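Local coordinates for CD180 antigen (Mus musculus, PDB 3T6Q), which probably cooperates with MD-1 and TLR4 to mediate the innate immune response of B cells to bacterial lipopolysaccharide, leading to NF-kappa-B activation, at residues A[306-311]-A[330-335]; A[381-386]-A[405-410]; A[428-433]-A[452-457]; A[480-485]-A[504-509]. One frame throughout, in Å; residues are numbered along the deposited sequence.

Contact 1. Residues A[306-311]-A[330-335]; sequences LVLSAN and LSIKGN. With MAN (alpha-D-mannopyranose), chain E.
With OG anti to its carbonyl carbon (chi1 -62°), S309 holds its hydroxyl against the backbone of K333, whose CG, set between its own N and carbonyl carbon (chi1 87°), lies near S309 OG. The N-H of K333 meets S309 OG at 3.0 Å and almost straight (172°); serine is short enough to place its hydroxyl as the acceptor beside the next turn's backbone. Water 3 lies between S309 OG and K333 NZ and accepts from the ammonium group, which also forms a salt bridge to an acidic side chain of another protein chain. Ahead of the serine, parallel strands pair: S331 N donates to L306 O at 3.0 Å and L308 N to S331 O at 2.8 Å. This is one step of the leucine-rich repeat solenoid, joining LRR 10 to LRR 11 on the concave side of the horseshoe. L306 and L330 point the same way into the hydrophobic interior, CD2 of the first 4.2 Å from CD1 of the second, while L308 CB rests on I332 CG1; branched aliphatic chains suit a buried row. V307 and S331 project from the other face, where partial exposure tolerates a polar residue. Beyond the strands, A310 N donates to K333 O at 2.9 Å. G334 CA is 3.3 Å from O3 of the chain E mannose; glycine tolerates the positive phi here, and a CB would run into O4 of that sugar. Buried N335 OD1 accepts from water 2, which also bonds L308 O and N311 N, while N335 ND2 donates to F313 O.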
# COMPACT_ATOMS: atom_id res chain seq x y z
N LEU A 306 26.11 23.70 17.51
CA LEU A 306 26.21 22.34 17.99
C LEU A 306 25.01 22.02 18.89
O LEU A 306 24.66 22.79 19.79
CB LEU A 306 27.53 22.14 18.78
CG LEU A 306 27.82 20.75 19.37
CD1 LEU A 306 27.91 19.64 18.30
CD2 LEU A 306 29.08 20.78 20.25
N VAL A 307 24.38 20.87 18.64
CA VAL A 307 23.28 20.47 19.47
C VAL A 307 23.67 19.16 20.16
O VAL A 307 23.94 18.15 19.49
CB VAL A 307 22.01 20.23 18.65
CG1 VAL A 307 20.85 19.75 19.58
CG2 VAL A 307 21.58 21.52 17.91
N LEU A 308 23.71 19.17 21.49
CA LEU A 308 24.07 17.94 22.29
C LEU A 308 22.94 17.60 23.26
O LEU A 308 23.14 16.98 24.31
CB LEU A 308 25.33 18.21 23.10
CG LEU A 308 26.62 18.54 22.30
CD1 LEU A 308 27.79 18.90 23.22
CD2 LEU A 308 26.98 17.40 21.40
N SER A 309 21.75 18.06 22.92
CA SER A 309 20.55 17.82 23.75
C SER A 309 20.25 16.33 23.90
O SER A 309 20.58 15.52 23.01
CB SER A 309 19.38 18.51 23.07
OG SER A 309 19.64 19.91 23.03
N ALA A 310 19.59 16.01 25.02
CA ALA A 310 19.00 14.70 25.27
C ALA A 310 20.05 13.59 25.38
O ALA A 310 19.76 12.44 25.10
CB ALA A 310 17.89 14.38 24.24
N ASN A 311 21.26 13.97 25.77
CA ASN A 311 22.35 13.04 26.01
C ASN A 311 22.47 12.78 27.51
O ASN A 311 21.53 13.11 28.25
CB ASN A 311 23.59 13.61 25.36
CG ASN A 311 23.57 13.32 23.86
OD1 ASN A 311 23.32 12.19 23.48
ND2 ASN A 311 23.64 14.35 23.04
N LEU A 330 25.08 26.95 21.04
CA LEU A 330 25.24 25.67 21.74
C LEU A 330 23.94 25.33 22.48
O LEU A 330 23.49 26.13 23.29
CB LEU A 330 26.39 25.76 22.78
CG LEU A 330 26.57 24.49 23.67
CD1 LEU A 330 26.94 23.27 22.82
CD2 LEU A 330 27.65 24.75 24.70
N SER A 331 23.36 24.17 22.16
CA SER A 331 22.15 23.67 22.81
C SER A 331 22.43 22.38 23.49
O SER A 331 22.93 21.44 22.86
CB SER A 331 21.07 23.40 21.75
OG SER A 331 20.74 24.63 21.18
N ILE A 332 22.17 22.33 24.79
CA ILE A 332 22.35 21.08 25.52
C ILE A 332 21.16 21.05 26.46
O ILE A 332 21.29 21.29 27.64
CB ILE A 332 23.66 21.03 26.34
CG1 ILE A 332 24.85 21.42 25.50
CG2 ILE A 332 23.87 19.60 26.87
CD1 ILE A 332 26.12 21.61 26.31
N LYS A 333 20.00 20.78 25.92
CA LYS A 333 18.80 20.80 26.77
C LYS A 333 18.24 19.39 26.92
O LYS A 333 18.56 18.51 26.11
CB LYS A 333 17.75 21.73 26.18
CG LYS A 333 16.86 21.04 25.16
CD LYS A 333 15.51 21.77 25.04
CE LYS A 333 14.63 21.11 24.00
NZ LYS A 333 15.28 21.27 22.66
N GLY A 334 17.44 19.16 27.96
CA GLY A 334 16.88 17.81 28.19
C GLY A 334 17.89 16.70 28.46
O GLY A 334 17.62 15.54 28.12
N ASN A 335 19.08 17.05 28.98
CA ASN A 335 20.06 16.04 29.45
C ASN A 335 19.39 15.06 30.41
O ASN A 335 18.58 15.48 31.25
CB ASN A 335 21.18 16.74 30.22
CG ASN A 335 22.43 15.89 30.34
OD1 ASN A 335 23.15 15.71 29.38
ND2 ASN A 335 22.70 15.40 31.54
C1 MAN E . 10.28 16.53 27.96
C2 MAN E . 11.59 16.09 28.60
C3 MAN E . 12.68 17.18 28.43
C4 MAN E . 12.78 17.57 26.94
C5 MAN E . 11.39 17.96 26.38
C6 MAN E . 11.40 18.32 24.89
O2 MAN E . 11.98 14.96 27.88
O3 MAN E . 13.91 16.66 28.89
O4 MAN E . 13.72 18.62 26.74
O5 MAN E . 10.43 16.92 26.58
O6 MAN E . 11.77 17.13 24.14
O HOH W 1 22.89 25.13 18.90
O HOH W 2 22.14 16.48 26.82
O HOH W 3 17.87 20.82 21.38

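Contact 2. Residues A[381-386]-A[405-410]; sequences LNLSYN and LDLAFT. With NAG (2-acetamido-2-deoxy-beta-D-glucopyranose), chain B; NAG (2-acetamido-2-deoxy-beta-D-glucopyranose), chain F; MAN (alpha-D-mannopyranose), chain C.
T410 OG1 is held by two bonds to one backbone turn: it donates to L383 O, on a carbonyl lone pair, and accepts from N386 N, both at 2.7 Å. The torsion that sets OG1 anti to the carbonyl carbon (chi1 -69°) turns CG2 toward N386 CB. L383 O takes a second donor, N386 ND2, which comes from above the carbonyl plane and also bonds L357 O. On the interior side L383 CB packs on L407 CD2 at 3.5 Å, and L381 and L405 lie side by side. On the other face N382 carries a glycan on ND2, while its OD1 accepts from S384 N, closing an Asx turn, and also from S384 OG. D406 OD2 accepts from N2 of two sugars, 2.8 Å from that of NAG B and 2.7 Å from that of NAG F; a carboxylate oxygen, a pure acceptor, suits two amide N-H groups. At the turn Y385 and F409 lie with planes 11° apart but slid, so that F409 CB, 4.0 Å from the ring centroid, lies over the Y385 face, toward its rim, in a CH-pi contact. H359 stacks on Y385 and H434 on F409, extending the row of rings. Parallel strands, inward leucines and a buried polar residue closing each turn are the hallmark of the leucine-rich repeat, here LRR 13 against LRR 14.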
# COMPACT_ATOMS: atom_id res chain seq x y z
N LEU A 381 20.25 33.46 26.54
CA LEU A 381 20.55 32.41 27.50
C LEU A 381 19.27 31.79 28.00
O LEU A 381 18.39 32.49 28.51
CB LEU A 381 21.36 32.96 28.67
CG LEU A 381 21.52 32.02 29.89
CD1 LEU A 381 22.37 30.81 29.48
CD2 LEU A 381 22.17 32.85 31.00
N ASN A 382 19.20 30.46 27.94
CA ASN A 382 18.00 29.77 28.33
C ASN A 382 18.30 28.79 29.47
O ASN A 382 19.03 27.84 29.26
CB ASN A 382 17.42 29.03 27.11
CG ASN A 382 16.00 28.58 27.35
OD1 ASN A 382 15.59 28.37 28.50
ND2 ASN A 382 15.25 28.42 26.28
N LEU A 383 17.79 29.08 30.68
CA LEU A 383 17.98 28.27 31.87
C LEU A 383 16.62 27.82 32.40
O LEU A 383 16.45 27.57 33.61
CB LEU A 383 18.79 29.06 32.94
CG LEU A 383 20.31 29.07 32.59
CD1 LEU A 383 21.02 30.10 33.42
CD2 LEU A 383 20.91 27.69 32.83
N SER A 384 15.64 27.74 31.50
CA SER A 384 14.26 27.44 31.87
C SER A 384 14.18 25.99 32.30
O SER A 384 15.04 25.17 31.93
CB SER A 384 13.25 27.73 30.73
OG SER A 384 13.45 26.82 29.63
N TYR A 385 13.12 25.67 33.05
CA TYR A 385 12.86 24.30 33.53
C TYR A 385 14.06 23.64 34.23
O TYR A 385 14.43 22.48 33.91
CB TYR A 385 12.41 23.38 32.37
CG TYR A 385 11.07 23.77 31.77
CD1 TYR A 385 9.87 23.38 32.40
CD2 TYR A 385 11.01 24.56 30.62
CE1 TYR A 385 8.64 23.73 31.85
CE2 TYR A 385 9.79 24.93 30.06
CZ TYR A 385 8.61 24.49 30.69
OH TYR A 385 7.42 24.84 30.15
N ASN A 386 14.66 24.35 35.18
CA ASN A 386 15.74 23.79 35.96
C ASN A 386 15.34 23.74 37.44
O ASN A 386 14.20 24.11 37.79
CB ASN A 386 17.04 24.54 35.72
CG ASN A 386 17.73 24.08 34.44
OD1 ASN A 386 18.02 22.89 34.29
ND2 ASN A 386 17.95 24.99 33.50
N LEU A 405 16.86 36.56 28.29
CA LEU A 405 17.17 35.65 29.40
C LEU A 405 15.88 34.89 29.78
O LEU A 405 14.88 35.53 30.11
CB LEU A 405 17.64 36.49 30.58
CG LEU A 405 18.58 35.91 31.66
CD1 LEU A 405 18.53 36.59 33.04
CD2 LEU A 405 18.74 34.38 31.72
N ASP A 406 15.87 33.55 29.66
CA ASP A 406 14.66 32.79 29.91
C ASP A 406 14.95 31.93 31.13
O ASP A 406 15.84 31.13 31.10
CB ASP A 406 14.31 31.95 28.66
CG ASP A 406 12.93 31.31 28.75
OD1 ASP A 406 12.33 31.29 29.88
OD2 ASP A 406 12.44 30.80 27.70
N LEU A 407 14.20 32.14 32.20
CA LEU A 407 14.32 31.41 33.45
C LEU A 407 12.97 30.81 33.82
O LEU A 407 12.71 30.47 35.00
CB LEU A 407 14.82 32.40 34.53
CG LEU A 407 16.32 32.73 34.40
CD1 LEU A 407 16.69 33.98 35.20
CD2 LEU A 407 17.20 31.55 34.85
N ALA A 408 12.08 30.69 32.84
CA ALA A 408 10.70 30.20 33.12
C ALA A 408 10.77 28.82 33.81
O ALA A 408 11.55 27.96 33.38
CB ALA A 408 9.88 30.11 31.85
N PHE A 409 9.92 28.64 34.84
CA PHE A 409 9.75 27.37 35.56
C PHE A 409 11.01 26.97 36.32
O PHE A 409 11.17 25.83 36.72
CB PHE A 409 9.26 26.25 34.62
CG PHE A 409 7.92 26.57 34.02
CD1 PHE A 409 6.74 26.37 34.76
CD2 PHE A 409 7.84 27.15 32.76
CE1 PHE A 409 5.51 26.73 34.24
CE2 PHE A 409 6.59 27.50 32.24
CZ PHE A 409 5.44 27.29 32.99
N THR A 410 11.91 27.91 36.53
CA THR A 410 13.07 27.61 37.32
C THR A 410 12.96 28.50 38.56
O THR A 410 12.98 29.73 38.43
CB THR A 410 14.36 27.96 36.52
OG1 THR A 410 14.50 27.03 35.43
CG2 THR A 410 15.59 27.90 37.44
C1 NAG B . 13.87 28.02 26.43
C2 NAG B . 13.03 28.50 25.23
C3 NAG B . 11.57 28.00 25.37
C4 NAG B . 11.53 26.51 25.69
C5 NAG B . 12.45 26.19 26.85
C6 NAG B . 12.49 24.72 27.25
C7 NAG B . 13.26 30.60 23.97
C8 NAG B . 13.29 32.09 24.05
N2 NAG B . 13.07 29.94 25.13
O3 NAG B . 10.91 28.26 24.16
O4 NAG B . 10.23 26.06 26.09
O5 NAG B . 13.78 26.63 26.56
O6 NAG B . 13.25 23.96 26.31
O7 NAG B . 13.40 30.05 22.87
C1 NAG F . 9.52 32.90 28.00
C2 NAG F . 9.19 31.67 27.13
C3 NAG F . 9.79 31.90 25.73
C4 NAG F . 9.34 33.24 25.10
C5 NAG F . 9.56 34.39 26.09
C6 NAG F . 8.98 35.72 25.59
C7 NAG F . 9.00 29.40 28.11
C8 NAG F . 9.71 28.21 28.74
N2 NAG F . 9.74 30.45 27.77
O3 NAG F . 9.39 30.82 24.87
O4 NAG F . 10.20 33.56 23.99
O5 NAG F . 9.00 34.08 27.37
O6 NAG F . 7.60 35.55 25.30
O7 NAG F . 7.78 29.37 27.92
C1 MAN C . 8.12 19.32 28.38
C2 MAN C . 8.35 17.81 28.44
C3 MAN C . 7.50 17.20 29.53
C4 MAN C . 7.78 17.88 30.87
C5 MAN C . 7.44 19.37 30.71
C6 MAN C . 7.66 20.18 32.00
O2 MAN C . 9.70 17.58 28.81
O3 MAN C . 7.76 15.80 29.62
O4 MAN C . 6.92 17.31 31.82
O5 MAN C . 8.23 19.92 29.65
O6 MAN C . 8.94 19.91 32.54
O HOH W 4 11.87 23.04 36.61

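Contact 3. Residues A[428-433]-A[452-457]; sequences KVLNLS and QHLNLQ. With NAG (2-acetamido-2-deoxy-beta-D-glucopyranose), chain F.
L454 lies alongside L430, its CD1 3.9 Å from L430 CD2, and the same methyl also rests near L432 CD1. These are inward leucines of the leucine-rich repeat solenoid, LRR 15 beside LRR 16, whose strands 429-431 and 453-455 run parallel with only 1° between their directions. CG anti to the backbone N in both L430 and L454 (chi1 176° and 177°) sends the two side chains the same way, and L432 CB meets L456 CD2 at 3.6 Å. Leucine fits because each flexible, forked end can fill the hydrophobic interior against the next one. Alternate residues hold the backbones together: L430 N donates to H453 O, N455 N to L430 O, and L432 N to N455 O at 2.8 Å. Just before the strands K428 O receives Q452 N and, weakly, H453 N. The opposite face is mixed: V429, H453 and N455 are partly exposed, N431 is buried. There N431 carries NAG F on ND2 and turns OD1 back to accept from S433 N, an Asx turn that fastens the glycan-bearing asparagine to the backbone just past the end of its own strand. That OD1 of N431 also lies 3.5 Å from N455 CB. V429 and H453 flank the sugar, valine offering a methyl to it: V429 CG1 lies 3.9 Å from C6 of NAG F, and H453 CE1 is 3.3 Å from its O6.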
# COMPACT_ATOMS: atom_id res chain seq x y z
N LYS A 428 16.42 42.88 26.77
CA LYS A 428 15.14 43.36 26.26
C LYS A 428 14.01 42.43 26.69
O LYS A 428 12.89 42.90 26.82
CB LYS A 428 15.13 43.40 24.73
CG LYS A 428 16.08 44.45 24.15
CD LYS A 428 15.92 44.48 22.63
CE LYS A 428 17.24 44.21 21.94
NZ LYS A 428 17.09 44.43 20.47
N VAL A 429 14.32 41.13 26.87
CA VAL A 429 13.28 40.13 27.13
C VAL A 429 13.70 39.27 28.33
O VAL A 429 14.81 38.69 28.33
CB VAL A 429 13.03 39.18 25.92
CG1 VAL A 429 12.00 38.10 26.29
CG2 VAL A 429 12.53 39.95 24.69
N LEU A 430 12.83 39.18 29.34
CA LEU A 430 13.15 38.42 30.56
C LEU A 430 11.91 37.59 30.92
O LEU A 430 10.82 38.16 31.13
CB LEU A 430 13.53 39.38 31.70
CG LEU A 430 13.81 38.82 33.09
CD1 LEU A 430 14.90 37.74 33.06
CD2 LEU A 430 14.23 39.95 34.04
N ASN A 431 12.06 36.26 30.95
CA ASN A 431 10.92 35.40 31.24
C ASN A 431 11.19 34.75 32.60
O ASN A 431 12.11 33.94 32.74
CB ASN A 431 10.68 34.34 30.13
CG ASN A 431 9.38 33.56 30.33
OD1 ASN A 431 8.82 33.56 31.40
ND2 ASN A 431 8.91 32.89 29.30
N LEU A 432 10.34 35.11 33.57
CA LEU A 432 10.43 34.60 34.95
C LEU A 432 9.15 33.88 35.37
O LEU A 432 8.80 33.84 36.57
CB LEU A 432 10.68 35.77 35.94
CG LEU A 432 12.01 36.55 35.67
CD1 LEU A 432 12.20 37.77 36.54
CD2 LEU A 432 13.22 35.63 35.86
N SER A 433 8.44 33.37 34.39
CA SER A 433 7.19 32.65 34.61
C SER A 433 7.44 31.57 35.67
O SER A 433 8.36 30.77 35.52
CB SER A 433 6.74 32.03 33.31
OG SER A 433 5.52 31.35 33.49
N GLN A 452 12.14 45.51 27.69
CA GLN A 452 10.88 45.75 26.96
C GLN A 452 9.77 44.77 27.29
O GLN A 452 8.59 45.09 27.14
CB GLN A 452 11.11 45.64 25.45
CG GLN A 452 12.04 46.71 24.86
CD GLN A 452 12.25 46.47 23.38
OE1 GLN A 452 11.54 45.67 22.76
NE2 GLN A 452 13.24 47.11 22.82
N HIS A 453 10.14 43.57 27.75
CA HIS A 453 9.20 42.44 27.80
C HIS A 453 9.52 41.64 29.05
O HIS A 453 10.64 41.12 29.22
CB HIS A 453 9.35 41.62 26.51
CG HIS A 453 8.39 40.47 26.35
ND1 HIS A 453 8.21 39.85 25.16
CD2 HIS A 453 7.62 39.77 27.28
CE1 HIS A 453 7.35 38.83 25.31
NE2 HIS A 453 6.99 38.77 26.61
N LEU A 454 8.55 41.57 29.98
CA LEU A 454 8.79 40.86 31.24
C LEU A 454 7.64 39.93 31.50
O LEU A 454 6.47 40.38 31.58
CB LEU A 454 8.91 41.84 32.41
CG LEU A 454 9.08 41.30 33.83
CD1 LEU A 454 10.40 40.53 33.92
CD2 LEU A 454 9.04 42.45 34.83
N ASN A 455 7.93 38.62 31.60
CA ASN A 455 6.85 37.68 31.84
C ASN A 455 6.98 37.25 33.28
O ASN A 455 7.98 36.63 33.67
CB ASN A 455 6.91 36.47 30.87
CG ASN A 455 5.75 35.49 31.02
OD1 ASN A 455 5.30 34.94 30.03
ND2 ASN A 455 5.30 35.23 32.23
N LEU A 456 5.95 37.57 34.08
CA LEU A 456 5.92 37.14 35.48
C LEU A 456 4.70 36.32 35.81
O LEU A 456 4.21 36.35 36.96
CB LEU A 456 5.94 38.36 36.38
CG LEU A 456 7.17 39.25 36.37
CD1 LEU A 456 6.92 40.43 37.26
CD2 LEU A 456 8.40 38.47 36.85
N GLN A 457 4.20 35.55 34.85
CA GLN A 457 3.09 34.68 35.13
C GLN A 457 3.44 33.76 36.29
O GLN A 457 4.56 33.23 36.36
CB GLN A 457 2.77 33.86 33.88
CG GLN A 457 1.54 33.01 34.02
CD GLN A 457 1.27 32.14 32.81
OE1 GLN A 457 1.24 30.92 32.92
NE2 GLN A 457 1.04 32.76 31.68
C1 NAG F . 9.52 32.90 28.00
C2 NAG F . 9.19 31.67 27.13
C3 NAG F . 9.79 31.90 25.73
C4 NAG F . 9.34 33.24 25.10
C5 NAG F . 9.56 34.39 26.09
C6 NAG F . 8.98 35.72 25.59
C7 NAG F . 9.00 29.40 28.11
C8 NAG F . 9.71 28.21 28.74
N2 NAG F . 9.74 30.45 27.77
O3 NAG F . 9.39 30.82 24.87
O4 NAG F . 10.20 33.56 23.99
O5 NAG F . 9.00 34.08 27.37
O6 NAG F . 7.60 35.55 25.30
O7 NAG F . 7.78 29.37 27.92

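Contact 4. Residues A[480-485]-A[504-509]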
# COMPACT_ATOMS: atom_id res chain seq x y z
N ILE A 480 5.76 45.23 27.48
CA ILE A 480 4.92 44.04 27.63
C ILE A 480 5.13 43.51 29.06
O ILE A 480 6.27 43.28 29.48
CB ILE A 480 5.31 42.93 26.61
CG1 ILE A 480 5.12 43.42 25.18
CG2 ILE A 480 4.51 41.64 26.87
CD1 ILE A 480 5.82 42.57 24.13
N LEU A 481 4.03 43.37 29.79
CA LEU A 481 4.02 42.92 31.17
C LEU A 481 2.95 41.84 31.30
O LEU A 481 1.76 42.07 30.99
CB LEU A 481 3.74 44.09 32.13
CG LEU A 481 3.60 43.82 33.64
CD1 LEU A 481 4.89 43.14 34.17
CD2 LEU A 481 3.32 45.16 34.36
N VAL A 482 3.38 40.65 31.73
CA VAL A 482 2.45 39.50 31.89
C VAL A 482 2.43 39.21 33.39
O VAL A 482 3.45 38.86 34.00
CB VAL A 482 2.93 38.22 31.14
CG1 VAL A 482 1.95 37.06 31.33
CG2 VAL A 482 3.13 38.52 29.67
N LEU A 483 1.25 39.41 33.98
CA LEU A 483 1.02 39.18 35.39
C LEU A 483 -0.15 38.26 35.60
O LEU A 483 -0.85 38.36 36.61
CB LEU A 483 0.77 40.52 36.12
CG LEU A 483 1.99 41.43 36.33
CD1 LEU A 483 1.53 42.77 36.88
CD2 LEU A 483 2.99 40.82 37.30
N SER A 484 -0.35 37.35 34.67
CA SER A 484 -1.49 36.45 34.76
C SER A 484 -1.19 35.33 35.79
O SER A 484 -0.03 35.08 36.07
CB SER A 484 -1.82 35.89 33.38
OG SER A 484 -0.65 35.31 32.80
N PHE A 485 -2.23 34.70 36.38
CA PHE A 485 -1.98 33.66 37.42
C PHE A 485 -1.06 34.05 38.55
O PHE A 485 -0.20 33.26 38.99
CB PHE A 485 -1.40 32.40 36.75
CG PHE A 485 -2.31 31.79 35.73
CD1 PHE A 485 -3.34 30.91 36.12
CD2 PHE A 485 -2.21 32.14 34.39
CE1 PHE A 485 -4.21 30.38 35.17
CE2 PHE A 485 -3.06 31.61 33.45
CZ PHE A 485 -4.06 30.73 33.83
N HIS A 504 1.06 46.53 26.39
CA HIS A 504 0.41 45.21 26.44
C HIS A 504 0.48 44.72 27.88
O HIS A 504 1.57 44.42 28.40
CB HIS A 504 1.12 44.26 25.45
CG HIS A 504 0.62 42.83 25.48
ND1 HIS A 504 0.07 42.24 24.41
CD2 HIS A 504 0.63 41.86 26.50
CE1 HIS A 504 -0.28 40.97 24.71
NE2 HIS A 504 0.07 40.74 25.99
N VAL A 505 -0.69 44.66 28.53
CA VAL A 505 -0.74 44.34 29.96
C VAL A 505 -1.69 43.20 30.12
O VAL A 505 -2.89 43.34 29.83
CB VAL A 505 -1.17 45.56 30.81
CG1 VAL A 505 -1.11 45.19 32.29
CG2 VAL A 505 -0.22 46.74 30.49
N ASP A 506 -1.14 42.03 30.48
CA ASP A 506 -1.97 40.86 30.69
C ASP A 506 -2.15 40.65 32.22
O ASP A 506 -1.18 40.35 32.95
CB ASP A 506 -1.26 39.68 30.02
CG ASP A 506 -2.06 38.41 30.07
OD1 ASP A 506 -3.07 38.29 30.80
OD2 ASP A 506 -1.66 37.50 29.36
N LEU A 507 -3.38 40.88 32.69
CA LEU A 507 -3.70 40.69 34.08
C LEU A 507 -4.72 39.57 34.21
O LEU A 507 -5.43 39.54 35.20
CB LEU A 507 -4.31 41.97 34.71
CG LEU A 507 -3.42 43.23 34.62
CD1 LEU A 507 -4.16 44.51 35.04
CD2 LEU A 507 -2.17 43.10 35.46
N SER A 508 -4.78 38.66 33.24
CA SER A 508 -5.83 37.67 33.23
C SER A 508 -5.62 36.59 34.32
O SER A 508 -4.52 36.46 34.85
CB SER A 508 -5.92 37.01 31.85
OG SER A 508 -4.70 36.36 31.48
N HIS A 509 -6.69 35.86 34.66
CA HIS A 509 -6.61 34.77 35.66
C HIS A 509 -6.08 35.22 36.97
O HIS A 509 -5.12 34.64 37.49
CB HIS A 509 -5.84 33.57 35.12
CG HIS A 509 -6.41 33.04 33.84
ND1 HIS A 509 -7.38 32.08 33.82
CD2 HIS A 509 -6.18 33.40 32.51
CE1 HIS A 509 -7.73 31.83 32.55
NE2 HIS A 509 -7.01 32.65 31.74
O HOH W 5 -1.00 35.01 30.37
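F485 and H509 form an offset stack, planes 8° apart and centroids 4.4 Å apart, with H509 CB seated over the centre of the phenyl face and F485 CZ 3.3 Å from H509 CG. The pair belongs to the leucine-rich repeat solenoid, at the ends of the concave strands of LRR 17 and LRR 18, where flat side chains can lie one on another from turn to turn. Both residues have positive phi, and both put CG anti to the carbonyl carbon (chi1 -61° in F485), which sends the rings out the same way. F485 N fixes the turn beneath them by donating to S508 O at 3.3 Å and, weakly, to H509 O. Next outward come the strands: L481 N donates to H504 O, D506 N to L481 O, and L483 N to D506 O at 2.8 Å. L481 and V505 point from them into the interior, and just past them L483 CB packs against L507 CD2 at 4.0 Å; such aliphatic residues suit its buried, apolar setting. On the other face I480 CG2 touches H504 CD2, the isoleucine giving an apolar side to a partly exposed imidazole that also meets the ring of Y527. V482 lies beside D506. The aspartate orders the second turn: its OD1 accepts from S508 N in an Asx turn and, through the syn lone pair, from S508 OG at 2.6 Å. D506 OD2 reaches back across the contact through water 5, which donates to it at 2.8 Å and sits against S484 OG.

In the fold
All four contacts join neighbouring parallel strands of successive leucine-rich repeats. Contacts 2 and 3 touch, as do contacts 3 and 4, through probable backbone hydrogen bonds such as L407 N to N431 O and L456 N to V482 O; contact 1 stands apart, its centre about 15 Å from that of contact 2. Contacts 1 and 2 are the more buried, contacts 3 and 4 only partly so. An inward aliphatic row, mostly leucine, is common to all, whereas the concave face varies: contact 1 meets another protein chain and a glycan mannose, contacts 2 and 3 bear glycosylated asparagines and share NAG F, and contact 4 relies on an aromatic stack and a water-bridged aspartate.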